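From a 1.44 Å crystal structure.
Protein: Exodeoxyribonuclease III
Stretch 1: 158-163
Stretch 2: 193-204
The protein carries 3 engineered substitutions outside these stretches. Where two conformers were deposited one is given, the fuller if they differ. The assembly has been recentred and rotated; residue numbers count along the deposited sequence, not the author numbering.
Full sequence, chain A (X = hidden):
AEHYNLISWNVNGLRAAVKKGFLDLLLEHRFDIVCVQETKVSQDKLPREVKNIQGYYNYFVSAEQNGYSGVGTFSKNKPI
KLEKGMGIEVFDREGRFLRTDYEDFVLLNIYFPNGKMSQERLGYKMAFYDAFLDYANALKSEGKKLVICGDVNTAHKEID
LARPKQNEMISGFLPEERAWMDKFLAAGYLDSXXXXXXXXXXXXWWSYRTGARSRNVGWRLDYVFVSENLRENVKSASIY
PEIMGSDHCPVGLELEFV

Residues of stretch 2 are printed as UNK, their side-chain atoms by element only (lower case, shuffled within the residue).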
ATOM      1  N   GLU A 158      18.409  -3.329   5.322  1.00 17.53           N
ATOM      2  CA  GLU A 158      18.567  -4.337   6.375  1.00 16.32           C
ATOM      3  C   GLU A 158      17.772  -3.959   7.615  1.00 16.97           C
ATOM      4  O   GLU A 158      17.224  -4.844   8.277  1.00 17.66           O
ATOM      5  CB  GLU A 158      20.047  -4.545   6.705  1.00 20.57           C
ATOM      6  CG  GLU A 158      20.797  -5.264   5.553  1.00 26.36           C
ATOM      7  CD  GLU A 158      22.179  -5.739   5.940  1.00 41.41           C
ATOM      8  OE1 GLU A 158      22.454  -5.819   7.153  1.00 44.45           O
ATOM      9  OE2 GLU A 158      22.991  -6.001   5.014  1.00 42.97           O
ATOM     10  N   ILE A 159      17.659  -2.665   7.917  1.00 15.79           N
ATOM     11  CA  ILE A 159      16.913  -2.244   9.099  1.00 16.44           C
ATOM     12  C   ILE A 159      15.410  -2.522   8.921  1.00 15.99           C
ATOM     13  O   ILE A 159      14.662  -2.477   9.920  1.00 17.32           O
ATOM     14  CB  ILE A 159      17.170  -0.746   9.395  1.00 19.49           C
ATOM     15  CG1 ILE A 159      16.790  -0.334  10.801  1.00 30.69           C
ATOM     16  CG2 ILE A 159      16.565   0.180   8.359  1.00 19.90           C
ATOM     17  CD1 ILE A 159      17.153   1.098  11.072  1.00 40.53           C
ATOM     18  N   ASP A 160      14.960  -2.807   7.683  1.00 14.26           N
ATOM     19  CA  ASP A 160      13.535  -3.022   7.439  1.00 14.28           C
ATOM     20  C   ASP A 160      13.073  -4.461   7.644  1.00 13.54           C
ATOM     21  O   ASP A 160      11.917  -4.774   7.381  1.00 14.98           O
ATOM     22  CB  ASP A 160      13.183  -2.539   6.046  1.00 14.17           C
ATOM     23  CG  ASP A 160      13.358  -1.048   5.921  1.00 15.55           C
ATOM     24  OD1 ASP A 160      12.752  -0.347   6.776  1.00 14.49           O
ATOM     25  OD2 ASP A 160      14.083  -0.547   5.030  1.00 15.32           O
ATOM     26  N   LEU A 161      13.914  -5.347   8.157  1.00 14.12           N
ATOM     27  CA  LEU A 161      13.424  -6.653   8.595  1.00 14.84           C
ATOM     28  C   LEU A 161      14.275  -7.185   9.723  1.00 15.71           C
ATOM     29  O   LEU A 161      15.416  -6.769   9.927  1.00 16.69           O
ATOM     30  CB  LEU A 161      13.339  -7.686   7.428  1.00 15.37           C
ATOM     31  CG  LEU A 161      14.632  -8.285   6.865  1.00 15.65           C
ATOM     32  CD1 LEU A 161      14.293  -9.448   5.871  1.00 18.22           C
ATOM     33  CD2 LEU A 161      15.436  -7.193   6.111  1.00 15.87           C
ATOM     34  N   ALA A 162      13.696  -8.103  10.500  1.00 14.95           N
ATOM     35  CA  ALA A 162      14.394  -8.617  11.658  1.00 15.39           C
ATOM     36  C   ALA A 162      15.540  -9.567  11.347  1.00 18.51           C
ATOM     37  O   ALA A 162      16.486  -9.622  12.130  1.00 20.83           O
ATOM     38  CB  ALA A 162      13.403  -9.332  12.607  1.00 17.91           C
ATOM     39  N   ARG A 163      15.445 -10.326  10.258  1.00 17.95           N
ATOM     40  CA  ARG A 163      16.450 -11.324   9.931  0.57 19.63           C
ATOM     41  C   ARG A 163      16.990 -11.137   8.535  1.00 18.84           C
ATOM     42  O   ARG A 163      16.792 -12.010   7.660  1.00 21.18           O
ATOM     43  CB  ARG A 163      15.845 -12.716  10.076  0.57 21.68           C
ATOM     44  CG  ARG A 163      15.168 -12.941  11.431  0.57 25.90           C
ATOM     45  CD  ARG A 163      16.161 -13.103  12.564  0.57 28.52           C
ATOM     46  NE  ARG A 163      15.594 -13.992  13.580  0.57 35.89           N
ATOM     47  CZ  ARG A 163      15.165 -13.602  14.776  0.57 38.46           C
ATOM     48  NH1 ARG A 163      15.253 -12.330  15.132  0.57 36.95           N
ATOM     49  NH2 ARG A 163      14.649 -14.493  15.613  0.57 37.31           N
ATOM     50  N   UNK A 193       7.626   7.061   6.405  1.00 12.60           N
ATOM     51  CA  UNK A 193       8.006   6.644   7.755  1.00 12.81           C
ATOM     52  C   UNK A 193       9.388   7.094   8.133  1.00 13.81           C
ATOM     53  O   UNK A 193       9.628   7.561   9.244  1.00 14.21           O
ATOM     54  c   UNK A 193       8.498   3.798  11.917  1.00 15.30           C
ATOM     55  c   UNK A 193       7.281   4.426  11.552  1.00 15.00           C
ATOM     56  c   UNK A 193       7.880   5.135   7.871  1.00 12.62           C
ATOM     57  c   UNK A 193       8.074   4.646   9.278  1.00 13.05           C
ATOM     58  c   UNK A 193       9.491   3.578  10.930  1.00 15.29           C
ATOM     59  c   UNK A 193       7.088   4.848  10.240  1.00 13.90           C
ATOM     60  c   UNK A 193       9.263   4.022   9.620  1.00 15.24           C
ATOM     61  N   UNK A 194      10.318   7.008   7.174  1.00 13.37           N
ATOM     62  CA  UNK A 194      11.711   7.384   7.396  1.00 15.42           C
ATOM     63  C   UNK A 194      11.962   8.892   7.382  1.00 16.37           C
ATOM     64  O   UNK A 194      13.048   9.334   7.749  1.00 18.21           O
ATOM     65  n   UNK A 194      13.028   3.231  10.287  1.00 15.72           N
ATOM     66  c   UNK A 194      13.034   4.700   7.919  1.00 16.11           C
ATOM     67  c   UNK A 194      12.604   6.679   6.348  1.00 14.15           C
ATOM     68  c   UNK A 194      13.121   2.582   9.137  1.00 15.72           C
ATOM     69  n   UNK A 194      13.186   1.270   9.129  1.00 15.16           N
ATOM     70  c   UNK A 194      12.642   5.161   6.499  1.00 15.88           C
ATOM     71  n   UNK A 194      13.087   3.237   7.976  1.00 15.90           N
ATOM     72  N   UNK A 195      10.963   9.696   7.030  1.00 15.14           N
ATOM     73  CA  UNK A 195      11.079  11.141   7.237  1.00 16.16           C
ATOM     74  C   UNK A 195      11.187  11.468   8.710  1.00 17.09           C
ATOM     75  O   UNK A 195      11.758  12.492   9.052  1.00 20.84           O
ATOM     76  s   UNK A 195       8.355  12.547   4.466  1.00 18.37           S
ATOM     77  c   UNK A 195       9.880  11.888   6.656  1.00 17.69           C
ATOM     78  c   UNK A 195       9.862  11.837   5.134  1.00 17.60           C
ATOM     79  c   UNK A 195       8.638  14.261   4.920  1.00 24.50           C
ATOM     80  N   UNK A 196      10.665  10.612   9.591  1.00 16.54           N
ATOM     81  CA  UNK A 196      10.613  10.972  11.015  1.00 19.77           C
ATOM     82  C   UNK A 196      11.286   9.937  11.929  1.00 19.68           C
ATOM     83  O   UNK A 196      11.690  10.281  13.039  1.00 23.85           O
ATOM     84  c   UNK A 196       6.789  12.495   8.938  1.00 24.59           C
ATOM     85  c   UNK A 196       8.359  12.114  10.688  1.00 19.65           C
ATOM     86  c   UNK A 196       6.847  13.853   9.176  1.00 23.03           C
ATOM     87  c   UNK A 196       7.676  14.355  10.152  1.00 29.52           C
ATOM     88  c   UNK A 196       8.429  13.475  10.918  1.00 27.49           C
ATOM     89  c   UNK A 196       9.158  11.126  11.490  1.00 21.02           C
ATOM     90  c   UNK A 196       7.527  11.645   9.711  1.00 21.14           C
ATOM     91  N   UNK A 197      11.390   8.682  11.490  1.00 17.21           N
ATOM     92  CA  UNK A 197      11.834   7.618  12.372  1.00 17.19           C
ATOM     93  C   UNK A 197      12.884   6.750  11.717  1.00 17.72           C
ATOM     94  O   UNK A 197      12.559   6.005  10.777  1.00 17.11           O
ATOM     95  c   UNK A 197      10.643   6.760  12.795  1.00 17.34           C
ATOM     96  n   UNK A 197      10.031   5.333  14.676  1.00 19.37           N
ATOM     97  o   UNK A 197      12.196   5.451  14.112  1.00 21.37           O
ATOM     98  c   UNK A 197      11.015   5.765  13.906  1.00 20.35           C
ATOM     99  N   UNK A 198      14.119   6.845  12.193  1.00 18.97           N
ATOM    100  CA  UNK A 198      15.228   6.065  11.639  1.00 19.13           C
ATOM    101  C   UNK A 198      15.422   4.691  12.252  1.00 21.22           C
ATOM    102  O   UNK A 198      16.350   3.989  11.807  1.00 23.37           O
ATOM    103  c   UNK A 198      14.597   7.809  13.216  1.00 21.16           C
ATOM    104  c   UNK A 198      16.070   7.507  13.303  1.00 23.14           C
ATOM    105  c   UNK A 198      16.436   6.935  11.984  1.00 21.44           C
ATOM    106  N   UNK A 199      14.597   4.313  13.213  1.00 18.99           N
ATOM    107  CA  UNK A 199      14.909   3.153  14.047  1.00 20.12           C
ATOM    108  C   UNK A 199      14.437   1.842  13.417  1.00 19.32           C
ATOM    109  O   UNK A 199      13.463   1.782  12.636  1.00 17.24           O
ATOM    110  o   UNK A 199      14.477   5.830  18.124  1.00 46.83           O
ATOM    111  c   UNK A 199      14.119   4.832  17.471  1.00 39.27           C
ATOM    112  c   UNK A 199      14.293   3.325  15.425  1.00 20.64           C
ATOM    113  c   UNK A 199      14.797   4.576  16.122  1.00 25.15           C
ATOM    114  o   UNK A 199      13.245   4.046  17.896  1.00 32.84           O
ATOM    115  N   UNK A 200      15.170   0.785  13.738  1.00 19.20           N
ATOM    116  CA  UNK A 200      14.762  -0.573  13.391  1.00 19.56           C
ATOM    117  C   UNK A 200      13.683  -1.100  14.313  1.00 19.50           C
ATOM    118  O   UNK A 200      13.177  -0.386  15.185  1.00 18.19           O
ATOM    119  N   UNK A 201      13.314  -2.358  14.109  1.00 16.21           N
ATOM    120  CA  UNK A 201      12.215  -2.967  14.842  1.00 16.15           C
ATOM    121  C   UNK A 201      10.834  -2.520  14.432  1.00 16.30           C
ATOM    122  O   UNK A 201       9.837  -2.892  15.048  1.00 17.84           O
ATOM    123  N   UNK A 202      10.766  -1.722  13.373  1.00 14.31           N
ATOM    124  CA  UNK A 202       9.526  -1.167  12.861  1.00 13.83           C
ATOM    125  C   UNK A 202       9.102  -1.913  11.608  1.00 13.70           C
ATOM    126  O   UNK A 202       9.706  -1.736  10.524  1.00 13.86           O
ATOM    127  n   UNK A 202      10.866   1.833  14.092  1.00 15.37           N
ATOM    128  c   UNK A 202       9.747   1.140  13.823  1.00 15.31           C
ATOM    129  o   UNK A 202       8.770   1.125  14.581  1.00 17.56           O
ATOM    130  c   UNK A 202       9.726   0.321  12.566  1.00 14.47           C
ATOM    131  N   UNK A 203       8.118  -2.821  11.794  1.00 13.19           N
ATOM    132  CA  UNK A 203       7.706  -3.721  10.738  1.00 11.78           C
ATOM    133  C   UNK A 203       6.222  -3.632  10.495  1.00 11.48           C
ATOM    134  O   UNK A 203       5.451  -3.162  11.344  1.00 12.20           O
ATOM    135  o   UNK A 203      13.466  -5.703  12.844  1.00 17.02           O
ATOM    136  c   UNK A 203      11.155  -6.129  13.185  1.00 13.94           C
ATOM    137  c   UNK A 203       9.835  -5.965  12.756  1.00 14.24           C
ATOM    138  c   UNK A 203      11.882  -4.948  11.201  1.00 14.05           C
ATOM    139  c   UNK A 203      12.167  -5.604  12.407  1.00 15.89           C
ATOM    140  c   UNK A 203      10.565  -4.824  10.786  1.00 13.77           C
ATOM    141  c   UNK A 203       8.090  -5.165  11.126  1.00 12.92           C
ATOM    142  c   UNK A 203       9.517  -5.321  11.562  1.00 13.50           C
ATOM    143  N   UNK A 204       5.781  -4.167   9.361  1.00 11.23           N
ATOM    144  CA  UNK A 204       4.346  -4.141   9.033  1.00 10.62           C
ATOM    145  C   UNK A 204       3.844  -5.501   8.614  1.00 11.94           C
ATOM    146  O   UNK A 204       2.684  -5.612   8.224  1.00 11.44           O
ATOM    147  c   UNK A 204       4.043  -3.112   7.917  1.00 11.32           C
ATOM    148  o   UNK A 204       4.676  -3.538   6.690  1.00 11.46           O
TER
HETATM  149  O   HOH W   1      12.410  -1.083  10.865  1.00 15.44           O
HETATM  150  O   HOH W   2      15.114  -3.674  12.284  1.00 19.88           O
HETATM  151  O   HOH W   3      14.397   2.157   5.405  1.00 15.96           O

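Position 193 carries seven side-chain carbons, one leading to a six-membered ring, and stays clear of stretch 1: Phe193. Position 194 has three carbons, a nitrogen and a carbon bearing two more nitrogens; its CA-to-CB bond points toward stretch 1, and one terminal nitrogen of the guanidinium lies 2.9 Å from Asp160 OD1. This is Arg194; its NH2 donates in a salt bridge, with OD1 near the guanidinium plane. Position 195, an unbranched chain of two carbons, sulfur and carbon, is Met195, and position 196, again one carbon and a six-carbon ring, is Phe196; both lie far from stretch 1.

At position 197 two carbons end in one oxygen and one nitrogen, which identifies Asn197. Its backbone O accepts from Arg194 NH1 (2.9 Å). Position 198 has three carbons closing onto its own backbone nitrogen, so it is Pro198; its CA-to-CB bond points away, but its backbone O lies 3.1 Å from Ile159 CD1. Position 199 has three carbons, the last carrying two oxygens, and its CA-to-CB bond points away from stretch 1. It is Glu199, whose N donates to Asn197 OD1 (2.8 Å) and whose O accepts from Arg194 NH1 (2.8 Å).

Positions 200 and 201 have no side-chain atoms and are Gly200 and Gly201. Ile159 CG1 approaches Gly200 CA to 3.3 Å, and an ideal CB there would sit 3.0 Å from CG1, a clash. At Gly201 a CB would meet nothing of stretch 1, but the positive phi of 74° favours glycine. Position 202 has two carbons, then an oxygen and a nitrogen: Asn202, whose ND2 donates to Glu199 O (3.0 Å). Position 203 shows one carbon, a six-carbon ring and a terminal oxygen, which lies 3.3 Å from Ala162 CA. This is Tyr203; its CE1 is 3.5 Å from Leu161 CA, and Ile159 O lies near the ring plane. Position 204, one carbon and one oxygen, is Ser204, out of reach.

The contact joins one direct ionic link to close packing and water bridges. Arg194 holds its own loop through NH1 while NH2 reaches Asp160, so a single guanidinium ties the loop's fold to stretch 1. Water 3 reinforces the pair, donating to Asp160 OD2 (2.7 Å) and accepting from Arg194 NE (3.1 Å). Ile159 O receives two waters: water 1 (2.8 Å) also accepts from Arg194 NH2 (3.0 Å), and water 2 (2.7 Å) accepts from Gly201 N (2.9 Å) and bonds Tyr203 OH (2.7 Å). Ile159 packs against the loop backbone, and Tyr203 lies along the 159-162 segment.

Stretch 2 193-204: FRMFNPEGGNYS
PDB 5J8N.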